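Local coordinates for protein botulinum neurotoxin type G (Clostridium botulinum, PDB 3MPP) that uses this receptor-binding domain to attach the neurotoxin to the host cell surface, so that the protease light chain can be delivered into the cytosol, at residues L281-I286 with L310-I315; S316-R321 with L337-D342; Y240-Q245 with W420-V425. The protein carries 4 engineered substitutions. One frame throughout, in Å; residues are numbered along the deposited sequence.

Of the strands in these contacts, 239-244 comes first, and its pairing with 420-423 in contact 3 closes the widest loop, nearly the whole C-terminal receptor-binding subdomain, with its beta-trefoil fold. Contacts 1 and 2 are both nested inside that loop and follow one another. Contact 1 closes a loop of 23 residues, where strand 285-289 meets strand 307-312; contact 2 then closes the hairpin of strands 320-325 and 332-339. All three belong to one curled antiparallel sheet. F285 N bonds to Y240 O, joining contact 1 to contact 3, and I312 N to Y320 O joins contact 1 to contact 2. Contacts 2 and 3 do not touch, their nearest atoms being about 9 Å apart.

Contact 1. Residues L281-I286 with L310-I315; sequences LGLRFI and LNIDNI
F285 and I312 lie side by side and point the same way, as a non-hydrogen-bonded antiparallel pair. CE1 of the F285 ring lies 3.7 Å from CG1 of I312, and its CD1 touches CB of L310. Further along, CD2 of L283 rests over the hollow between I312 CG2, 4.0 Å away, and I315 CD1. L242 and V322 of adjoining strands close round this apolar group, which belongs to the interior of the beta-trefoil subdomain. On the face of I286 and N311, aliphatic and polar groups meet. The side chain of I286 crosses that of D313 at about a right angle, its CD1 3.5 Å from OD2 of D313. The R284 side chain crosses D313 obliquely; it is bent at chi3 (62°), which sets NE, and NE meets OD1 of D313 at 2.8 Å in a nearly straight salt bridge, within the guanidinium plane and on the syn side of the carboxylate. Past the strand end, N314 plugs the bend at G282 with its amide: ND2 donates to G282 O at 2.9 Å, and OD1 receives R284 N at 2.9 Å from above the carbonyl plane. D313 N donates to R284 O, and the D313 carboxylate is gripped twice, since OD2 also accepts from Q239 NE2; this pairing with R284 would be expected to favour the ionised carboxylate.

Contact 2. Residues S316-R321 with L337-D342; sequences SDESYR and LAPIND
E318 and P339 meet beside the base of a beta hairpin, strands 320-325 and 332-339 of the beta-trefoil subdomain. Ahead of them S316 forms an ST turn, its OG accepting from E318 N. The carboxylate of E318 reaches the proline ring obliquely, OE2 lying 3.4 Å from CG of P339. S319 takes part through its backbone: a water lies between S319 O and I340 N, accepting from I340 N, though its approach to S319 O is too short to rely on. Y320 follows, side by side with P339. CD of P339 stands over one face of the ring, 4.0 Å from its centroid and 27° off the normal, a CH-pi contact, while L337 O lies at the ring edge. The ring faces the A338-P339 link, with P339 N 3.7 Å above its plane, offset toward the rim. R321 completes the pairing with A338: R321 N donates to A338 O at 2.9 Å, and A338 N returns a straighter bond to R321 O at 3.1 Å. The guanidinium of R321 is held by D348 in a salt bridge and by N311 OD1 at NE, with Y309 making a cation-pi contact. Against this fixed arm I340 folds its end: CD1 of I340 touches CB of R321 at 3.6 Å and lies over one face of the guanidinium, 3.8 Å above its plane and offset toward the rim.

Contact 3. Residues Y240-Q245 with W420-V425; sequences YYLFNQ and WQFIPV
Y241 and I423 exchange two backbone bonds, Y241 N to I423 O and I423 N to Y241 O, each 2.8 Å. F243 and Q421 repeat the pattern two residues on, so the inward-facing amides and carbonyls of both pairs are satisfied across the strands. At the non-hydrogen-bonded pair N244 and W420, the asparagine amide stands nearly perpendicular to the indole, ND2 3.3 Å from CH2 of W420 and over its face, toward the rim. That ND2 donates to G417 O, while OD1 accepts from M247 N; the indole NE1 is satisfied by F377 O. The pairing of these strands joins the start of the beta-trefoil subdomain to its last strand, with the side chain of N244 about 11 Å from that of W402, the inferred ganglioside-binding site. Beside the indole, CG of L242 presses on CE3 of W420 at 3.4 Å, and CD1 of L242 lies over one face of the F422 ring. CB of F422 in turn stands over one face of the Y240 ring, 3.8 Å from its centroid, a CH-pi contact. The hydroxyl of Y240 is hydrogen-bonded to R235 N. On the F243 side, Q421 runs alongside the phenyl ring, and its NE2 donates to N362 OD1.

Contact 1. Residues L281-I286 with L310-I315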
loop_
_atom_site.group_PDB
_atom_site.type_symbol
_atom_site.label_atom_id
_atom_site.label_comp_id
_atom_site.label_asym_id
_atom_site.label_seq_id
_atom_site.Cartn_x
_atom_site.Cartn_y
_atom_site.Cartn_z
ATOM N N LEU A 281 -13.461 2.722 10.999
ATOM C CA LEU A 281 -14.843 3.144 11.259
ATOM C C LEU A 281 -15.800 2.155 10.613
ATOM O O LEU A 281 -15.474 1.581 9.585
ATOM C CB LEU A 281 -15.093 4.524 10.642
ATOM C CG LEU A 281 -14.284 5.715 11.169
ATOM C CD1 LEU A 281 -14.569 6.949 10.310
ATOM C CD2 LEU A 281 -14.668 5.971 12.625
ATOM N N GLY A 282 -16.977 1.966 11.206
ATOM C CA GLY A 282 -18.021 1.167 10.579
ATOM C C GLY A 282 -17.928 -0.343 10.759
ATOM O O GLY A 282 -17.321 -0.835 11.708
ATOM N N LEU A 283 -18.548 -1.076 9.835
ATOM C CA LEU A 283 -18.575 -2.534 9.881
ATOM C C LEU A 283 -17.170 -3.089 9.916
ATOM O O LEU A 283 -16.318 -2.662 9.149
ATOM C CB LEU A 283 -19.288 -3.093 8.650
ATOM C CG LEU A 283 -20.737 -2.590 8.528
ATOM C CD1 LEU A 283 -21.334 -2.922 7.171
ATOM C CD2 LEU A 283 -21.549 -3.184 9.643
ATOM N N ARG A 284 -16.949 -4.059 10.792
ATOM C CA ARG A 284 -15.681 -4.760 10.819
ATOM C C ARG A 284 -15.891 -6.165 10.247
ATOM O O ARG A 284 -16.686 -6.936 10.767
ATOM C CB ARG A 284 -15.146 -4.800 12.244
ATOM C CG ARG A 284 -13.704 -5.291 12.349
ATOM C CD ARG A 284 -13.199 -5.092 13.754
ATOM N NE ARG A 284 -13.961 -5.866 14.724
ATOM C CZ ARG A 284 -13.804 -5.774 16.043
ATOM N NH1 ARG A 284 -12.900 -4.943 16.552
ATOM N NH2 ARG A 284 -14.553 -6.504 16.852
ATOM N N PHE A 285 -15.206 -6.461 9.149
ATOM C CA PHE A 285 -15.410 -7.689 8.396
ATOM C C PHE A 285 -14.316 -8.694 8.666
ATOM O O PHE A 285 -13.176 -8.325 8.958
ATOM C CB PHE A 285 -15.373 -7.398 6.885
ATOM C CG PHE A 285 -16.518 -6.558 6.392
ATOM C CD1 PHE A 285 -17.669 -7.160 5.895
ATOM C CD2 PHE A 285 -16.433 -5.170 6.398
ATOM C CE1 PHE A 285 -18.735 -6.393 5.431
ATOM C CE2 PHE A 285 -17.496 -4.386 5.932
ATOM C CZ PHE A 285 -18.652 -5.011 5.452
ATOM N N ILE A 286 -14.663 -9.971 8.525
ATOM C CA ILE A 286 -13.666 -11.032 8.470
ATOM C C ILE A 286 -13.951 -11.873 7.231
ATOM O O ILE A 286 -15.054 -12.365 7.055
ATOM C CB ILE A 286 -13.700 -11.921 9.707
ATOM C CG1 ILE A 286 -13.301 -11.101 10.941
ATOM C CG2 ILE A 286 -12.781 -13.137 9.520
ATOM C CD1 ILE A 286 -13.500 -11.833 12.249
ATOM N N LEU A 310 -18.292 -13.054 3.765
ATOM C CA LEU A 310 -17.905 -11.880 4.535
ATOM C C LEU A 310 -18.667 -11.910 5.863
ATOM O O LEU A 310 -19.868 -11.642 5.891
ATOM C CB LEU A 310 -18.201 -10.590 3.747
ATOM C CG LEU A 310 -17.287 -10.294 2.541
ATOM C CD1 LEU A 310 -17.714 -9.021 1.776
ATOM C CD2 LEU A 310 -15.822 -10.151 3.006
ATOM N N ASN A 311 -17.981 -12.293 6.940
ATOM C CA ASN A 311 -18.534 -12.210 8.291
ATOM C C ASN A 311 -18.407 -10.764 8.783
ATOM O O ASN A 311 -17.535 -10.018 8.327
ATOM C CB ASN A 311 -17.783 -13.135 9.261
ATOM C CG ASN A 311 -18.255 -14.595 9.199
ATOM O OD1 ASN A 311 -19.172 -14.940 8.462
ATOM N ND2 ASN A 311 -17.616 -15.453 9.989
ATOM N N ILE A 312 -19.265 -10.373 9.719
ATOM C CA ILE A 312 -19.169 -9.057 10.339
ATOM C C ILE A 312 -19.227 -9.299 11.838
ATOM O O ILE A 312 -20.182 -9.898 12.328
ATOM C CB ILE A 312 -20.343 -8.152 9.947
ATOM C CG1 ILE A 312 -20.346 -7.926 8.432
ATOM C CG2 ILE A 312 -20.298 -6.838 10.760
ATOM C CD1 ILE A 312 -21.641 -7.277 7.899
ATOM N N ASP A 313 -18.197 -8.865 12.564
ATOM C CA ASP A 313 -18.080 -9.283 13.964
ATOM C C ASP A 313 -18.250 -8.146 14.963
ATOM O O ASP A 313 -17.971 -8.328 16.141
ATOM C CB ASP A 313 -16.751 -10.010 14.226
ATOM C CG ASP A 313 -15.557 -9.055 14.248
ATOM O OD1 ASP A 313 -15.731 -7.877 13.870
ATOM O OD2 ASP A 313 -14.448 -9.482 14.640
ATOM N N ASN A 314 -18.701 -6.979 14.511
ATOM C CA ASN A 314 -18.915 -5.871 15.442
ATOM C C ASN A 314 -20.344 -5.312 15.464
ATOM O O ASN A 314 -20.565 -4.172 15.846
ATOM C CB ASN A 314 -17.882 -4.751 15.228
ATOM C CG ASN A 314 -18.116 -3.968 13.947
ATOM O OD1 ASN A 314 -18.709 -4.469 12.997
ATOM N ND2 ASN A 314 -17.634 -2.730 13.916
ATOM N N ILE A 315 -21.310 -6.114 15.049
ATOM C CA ILE A 315 -22.713 -5.699 15.133
ATOM C C ILE A 315 -23.338 -6.106 16.461
ATOM O O ILE A 315 -24.168 -5.385 17.024
ATOM C CB ILE A 315 -23.549 -6.288 13.996
ATOM C CG1 ILE A 315 -23.266 -5.533 12.694
ATOM C CG2 ILE A 315 -25.040 -6.204 14.333
ATOM C CD1 ILE A 315 -23.797 -6.240 11.459
#

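Contact 2. Residues S316-R321 with L337-D342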
loop_
_atom_site.group_PDB
_atom_site.type_symbol
_atom_site.label_atom_id
_atom_site.label_comp_id
_atom_site.label_asym_id
_atom_site.label_seq_id
_atom_site.Cartn_x
_atom_site.Cartn_y
_atom_site.Cartn_z
ATOM N N SER A 316 -22.946 -7.272 16.955
ATOM C CA SER A 316 -23.416 -7.735 18.255
ATOM C C SER A 316 -22.564 -8.905 18.685
ATOM O O SER A 316 -21.543 -9.188 18.058
ATOM C CB SER A 316 -24.880 -8.151 18.195
ATOM O OG SER A 316 -25.026 -9.433 17.611
ATOM N N ASP A 317 -22.997 -9.578 19.748
ATOM C CA ASP A 317 -22.317 -10.759 20.270
ATOM C C ASP A 317 -22.295 -11.907 19.263
ATOM O O ASP A 317 -21.351 -12.696 19.236
ATOM C CB ASP A 317 -22.981 -11.238 21.569
ATOM C CG ASP A 317 -22.849 -10.236 22.702
ATOM O OD1 ASP A 317 -22.082 -9.258 22.553
ATOM O OD2 ASP A 317 -23.513 -10.433 23.748
ATOM N N GLU A 318 -23.337 -12.025 18.449
ATOM C CA GLU A 318 -23.349 -13.102 17.467
ATOM C C GLU A 318 -22.768 -12.639 16.137
ATOM O O GLU A 318 -22.734 -11.446 15.827
ATOM C CB GLU A 318 -24.750 -13.711 17.285
ATOM C CG GLU A 318 -25.760 -12.790 16.649
ATOM C CD GLU A 318 -27.100 -13.461 16.378
ATOM O OE1 GLU A 318 -27.181 -14.707 16.366
ATOM O OE2 GLU A 318 -28.083 -12.725 16.162
ATOM N N SER A 319 -22.289 -13.603 15.370
ATOM C CA SER A 319 -21.713 -13.340 14.074
ATOM C C SER A 319 -22.822 -12.965 13.108
ATOM O O SER A 319 -23.904 -13.571 13.117
ATOM C CB SER A 319 -20.980 -14.583 13.566
ATOM O OG SER A 319 -20.462 -14.367 12.269
ATOM N N TYR A 320 -22.553 -11.951 12.294
ATOM C CA TYR A 320 -23.430 -11.606 11.187
ATOM C C TYR A 320 -22.664 -11.911 9.918
ATOM O O TYR A 320 -21.477 -12.207 9.960
ATOM C CB TYR A 320 -23.802 -10.126 11.210
ATOM C CG TYR A 320 -24.982 -9.795 12.095
ATOM C CD1 TYR A 320 -26.101 -9.146 11.587
ATOM C CD2 TYR A 320 -24.973 -10.131 13.442
ATOM C CE1 TYR A 320 -27.186 -8.831 12.405
ATOM C CE2 TYR A 320 -26.046 -9.829 14.261
ATOM C CZ TYR A 320 -27.151 -9.180 13.735
ATOM O OH TYR A 320 -28.215 -8.879 14.555
ATOM N N ARG A 321 -23.342 -11.827 8.786
ATOM C CA ARG A 321 -22.718 -12.145 7.519
ATOM C C ARG A 321 -23.450 -11.376 6.457
ATOM O O ARG A 321 -24.614 -11.006 6.645
ATOM C CB ARG A 321 -22.825 -13.648 7.244
ATOM C CG ARG A 321 -22.361 -14.062 5.846
ATOM C CD ARG A 321 -22.249 -15.574 5.739
ATOM N NE ARG A 321 -21.190 -16.069 6.608
ATOM C CZ ARG A 321 -20.932 -17.356 6.808
ATOM N NH1 ARG A 321 -21.668 -18.290 6.205
ATOM N NH2 ARG A 321 -19.937 -17.706 7.611
ATOM N N LEU A 337 -27.618 -7.662 5.885
ATOM C CA LEU A 337 -26.588 -7.965 6.879
ATOM C C LEU A 337 -27.331 -8.633 8.021
ATOM O O LEU A 337 -28.144 -7.980 8.686
ATOM C CB LEU A 337 -25.854 -6.682 7.345
ATOM C CG LEU A 337 -25.338 -5.760 6.235
ATOM C CD1 LEU A 337 -24.568 -4.531 6.783
ATOM C CD2 LEU A 337 -24.484 -6.545 5.237
ATOM N N ALA A 338 -27.098 -9.934 8.218
ATOM C CA ALA A 338 -27.959 -10.739 9.110
ATOM C C ALA A 338 -27.238 -11.866 9.864
ATOM O O ALA A 338 -26.160 -12.312 9.461
ATOM C CB ALA A 338 -29.112 -11.321 8.299
ATOM N N PRO A 339 -27.843 -12.336 10.964
ATOM C CA PRO A 339 -27.332 -13.553 11.599
ATOM C C PRO A 339 -27.302 -14.711 10.603
ATOM O O PRO A 339 -28.105 -14.758 9.662
ATOM C CB PRO A 339 -28.370 -13.852 12.701
ATOM C CG PRO A 339 -29.078 -12.531 12.942
ATOM C CD PRO A 339 -29.058 -11.809 11.619
ATOM N N ILE A 340 -26.388 -15.645 10.826
ATOM C CA ILE A 340 -26.266 -16.825 9.982
ATOM C C ILE A 340 -27.597 -17.550 9.850
ATOM O O ILE A 340 -28.329 -17.717 10.832
ATOM C CB ILE A 340 -25.221 -17.811 10.536
ATOM C CG1 ILE A 340 -23.920 -17.076 10.866
ATOM C CG2 ILE A 340 -24.982 -18.952 9.544
ATOM C CD1 ILE A 340 -23.429 -16.173 9.745
ATOM N N ASN A 341 -27.906 -17.987 8.632
ATOM C CA ASN A 341 -29.190 -18.636 8.365
ATOM C C ASN A 341 -29.116 -19.554 7.150
ATOM O O ASN A 341 -28.199 -19.426 6.335
ATOM C CB ASN A 341 -30.255 -17.563 8.100
ATOM C CG ASN A 341 -29.978 -16.777 6.817
ATOM O OD1 ASN A 341 -30.363 -17.203 5.731
ATOM N ND2 ASN A 341 -29.298 -15.628 6.942
ATOM N N ASP A 342 -30.107 -20.438 7.022
ATOM C CA ASP A 342 -30.227 -21.327 5.864
ATOM C C ASP A 342 -31.429 -20.979 4.984
ATOM O O ASP A 342 -32.096 -21.861 4.442
ATOM C CB ASP A 342 -30.360 -22.766 6.333
ATOM C CG ASP A 342 -29.088 -23.282 6.965
ATOM O OD1 ASP A 342 -28.008 -23.013 6.410
ATOM O OD2 ASP A 342 -29.173 -23.943 8.016
HETATM O O HOH W 1 -25.229 -15.667 13.546
#

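Contact 3. Residues Y240-Q245 with W420-V425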
loop_
_atom_site.group_PDB
_atom_site.type_symbol
_atom_site.label_atom_id
_atom_site.label_comp_id
_atom_site.label_asym_id
_atom_site.label_seq_id
_atom_site.Cartn_x
_atom_site.Cartn_y
_atom_site.Cartn_z
ATOM N N TYR A 240 -11.056 -6.400 9.179
ATOM C CA TYR A 240 -10.876 -5.347 8.193
ATOM C C TYR A 240 -12.033 -4.362 8.229
ATOM O O TYR A 240 -13.199 -4.771 8.225
ATOM C CB TYR A 240 -10.887 -5.935 6.789
ATOM C CG TYR A 240 -9.670 -6.740 6.397
ATOM C CD1 TYR A 240 -8.387 -6.201 6.484
ATOM C CD2 TYR A 240 -9.813 -8.027 5.891
ATOM C CE1 TYR A 240 -7.264 -6.948 6.090
ATOM C CE2 TYR A 240 -8.705 -8.782 5.502
ATOM C CZ TYR A 240 -7.435 -8.230 5.599
ATOM O OH TYR A 240 -6.333 -8.979 5.202
ATOM N N TYR A 241 -11.706 -3.074 8.229
ATOM C CA TYR A 241 -12.673 -2.024 7.912
ATOM C C TYR A 241 -12.702 -1.863 6.392
ATOM O O TYR A 241 -11.819 -2.356 5.685
ATOM C CB TYR A 241 -12.296 -0.719 8.641
ATOM C CG TYR A 241 -12.308 -0.919 10.139
ATOM C CD1 TYR A 241 -13.507 -0.899 10.844
ATOM C CD2 TYR A 241 -11.133 -1.177 10.842
ATOM C CE1 TYR A 241 -13.544 -1.117 12.227
ATOM C CE2 TYR A 241 -11.156 -1.399 12.225
ATOM C CZ TYR A 241 -12.366 -1.359 12.903
ATOM O OH TYR A 241 -12.401 -1.562 14.254
ATOM N N LEU A 242 -13.725 -1.193 5.882
ATOM C CA LEU A 242 -13.981 -1.214 4.456
ATOM C C LEU A 242 -13.827 0.178 3.873
ATOM O O LEU A 242 -14.287 1.172 4.446
ATOM C CB LEU A 242 -15.377 -1.795 4.181
ATOM C CG LEU A 242 -15.763 -2.260 2.769
ATOM C CD1 LEU A 242 -14.770 -3.291 2.192
ATOM C CD2 LEU A 242 -17.193 -2.817 2.757
ATOM N N PHE A 243 -13.125 0.248 2.752
ATOM C CA PHE A 243 -12.916 1.509 2.064
ATOM C C PHE A 243 -13.459 1.414 0.636
ATOM O O PHE A 243 -13.208 0.425 -0.054
ATOM C CB PHE A 243 -11.423 1.856 2.073
ATOM C CG PHE A 243 -11.051 3.023 1.206
ATOM C CD1 PHE A 243 -11.097 4.321 1.703
ATOM C CD2 PHE A 243 -10.607 2.826 -0.097
ATOM C CE1 PHE A 243 -10.741 5.402 0.906
ATOM C CE2 PHE A 243 -10.249 3.921 -0.909
ATOM C CZ PHE A 243 -10.308 5.196 -0.404
ATOM N N ASN A 244 -14.196 2.443 0.215
ATOM C CA ASN A 244 -14.708 2.545 -1.157
ATOM C C ASN A 244 -13.942 3.565 -2.008
ATOM O O ASN A 244 -13.911 4.749 -1.685
ATOM C CB ASN A 244 -16.206 2.885 -1.150
ATOM C CG ASN A 244 -16.824 2.749 -2.516
ATOM O OD1 ASN A 244 -16.705 3.644 -3.337
ATOM N ND2 ASN A 244 -17.476 1.609 -2.774
ATOM N N GLN A 245 -13.352 3.107 -3.111
ATOM C CA GLN A 245 -12.563 3.982 -3.971
ATOM C C GLN A 245 -13.392 5.103 -4.617
ATOM O O GLN A 245 -12.888 6.192 -4.823
ATOM C CB GLN A 245 -11.824 3.201 -5.068
ATOM C CG GLN A 245 -10.957 4.121 -5.966
ATOM C CD GLN A 245 -10.324 3.393 -7.136
ATOM O OE1 GLN A 245 -10.831 2.374 -7.590
ATOM N NE2 GLN A 245 -9.194 3.904 -7.614
ATOM N N TRP A 420 -13.204 -1.618 -3.881
ATOM C CA TRP A 420 -13.068 -1.617 -2.434
ATOM C C TRP A 420 -11.645 -1.901 -1.996
ATOM O O TRP A 420 -10.878 -2.543 -2.729
ATOM C CB TRP A 420 -13.968 -2.713 -1.845
ATOM C CG TRP A 420 -15.448 -2.575 -2.193
ATOM C CD1 TRP A 420 -16.108 -3.166 -3.242
ATOM C CD2 TRP A 420 -16.441 -1.804 -1.479
ATOM N NE1 TRP A 420 -17.451 -2.803 -3.223
ATOM C CE2 TRP A 420 -17.679 -1.981 -2.152
ATOM C CE3 TRP A 420 -16.403 -0.987 -0.344
ATOM C CZ2 TRP A 420 -18.866 -1.372 -1.718
ATOM C CZ3 TRP A 420 -17.588 -0.381 0.086
ATOM C CH2 TRP A 420 -18.797 -0.570 -0.611
ATOM N N GLN A 421 -11.301 -1.427 -0.800
ATOM C CA GLN A 421 -10.082 -1.873 -0.133
ATOM C C GLN A 421 -10.395 -2.269 1.298
ATOM O O GLN A 421 -11.301 -1.714 1.933
ATOM C CB GLN A 421 -9.012 -0.774 -0.161
ATOM C CG GLN A 421 -8.595 -0.372 -1.588
ATOM C CD GLN A 421 -7.513 0.683 -1.595
ATOM O OE1 GLN A 421 -6.620 0.674 -0.748
ATOM N NE2 GLN A 421 -7.578 1.595 -2.563
ATOM N N PHE A 422 -9.646 -3.239 1.794
ATOM C CA PHE A 422 -9.813 -3.731 3.150
ATOM C C PHE A 422 -8.716 -3.155 4.059
ATOM O O PHE A 422 -7.520 -3.245 3.743
ATOM C CB PHE A 422 -9.766 -5.258 3.151
ATOM C CG PHE A 422 -10.982 -5.911 2.486
ATOM C CD1 PHE A 422 -12.125 -6.214 3.225
ATOM C CD2 PHE A 422 -10.975 -6.216 1.132
ATOM C CE1 PHE A 422 -13.238 -6.812 2.630
ATOM C CE2 PHE A 422 -12.092 -6.825 0.519
ATOM C CZ PHE A 422 -13.222 -7.116 1.274
ATOM N N ILE A 423 -9.121 -2.588 5.189
ATOM C CA ILE A 423 -8.190 -1.893 6.085
ATOM C C ILE A 423 -8.050 -2.617 7.432
ATOM O O ILE A 423 -8.953 -2.573 8.259
ATOM C CB ILE A 423 -8.658 -0.436 6.375
ATOM C CG1 ILE A 423 -9.086 0.277 5.093
ATOM C CG2 ILE A 423 -7.552 0.349 7.074
ATOM C CD1 ILE A 423 -9.466 1.772 5.334
ATOM N N PRO A 424 -6.915 -3.304 7.645
ATOM C CA PRO A 424 -6.631 -3.829 8.982
ATOM C C PRO A 424 -6.016 -2.759 9.873
ATOM O O PRO A 424 -5.348 -1.850 9.368
ATOM C CB PRO A 424 -5.572 -4.906 8.726
ATOM C CG PRO A 424 -4.913 -4.508 7.395
ATOM C CD PRO A 424 -5.795 -3.494 6.701
ATOM N N VAL A 425 -6.219 -2.877 11.183
ATOM C CA VAL A 425 -5.536 -2.011 12.139
ATOM C C VAL A 425 -4.039 -2.277 12.040
ATOM O O VAL A 425 -3.612 -3.422 12.137
ATOM C CB VAL A 425 -5.975 -2.286 13.595
ATOM C CG1 VAL A 425 -5.198 -1.382 14.540
ATOM C CG2 VAL A 425 -7.478 -2.089 13.757
#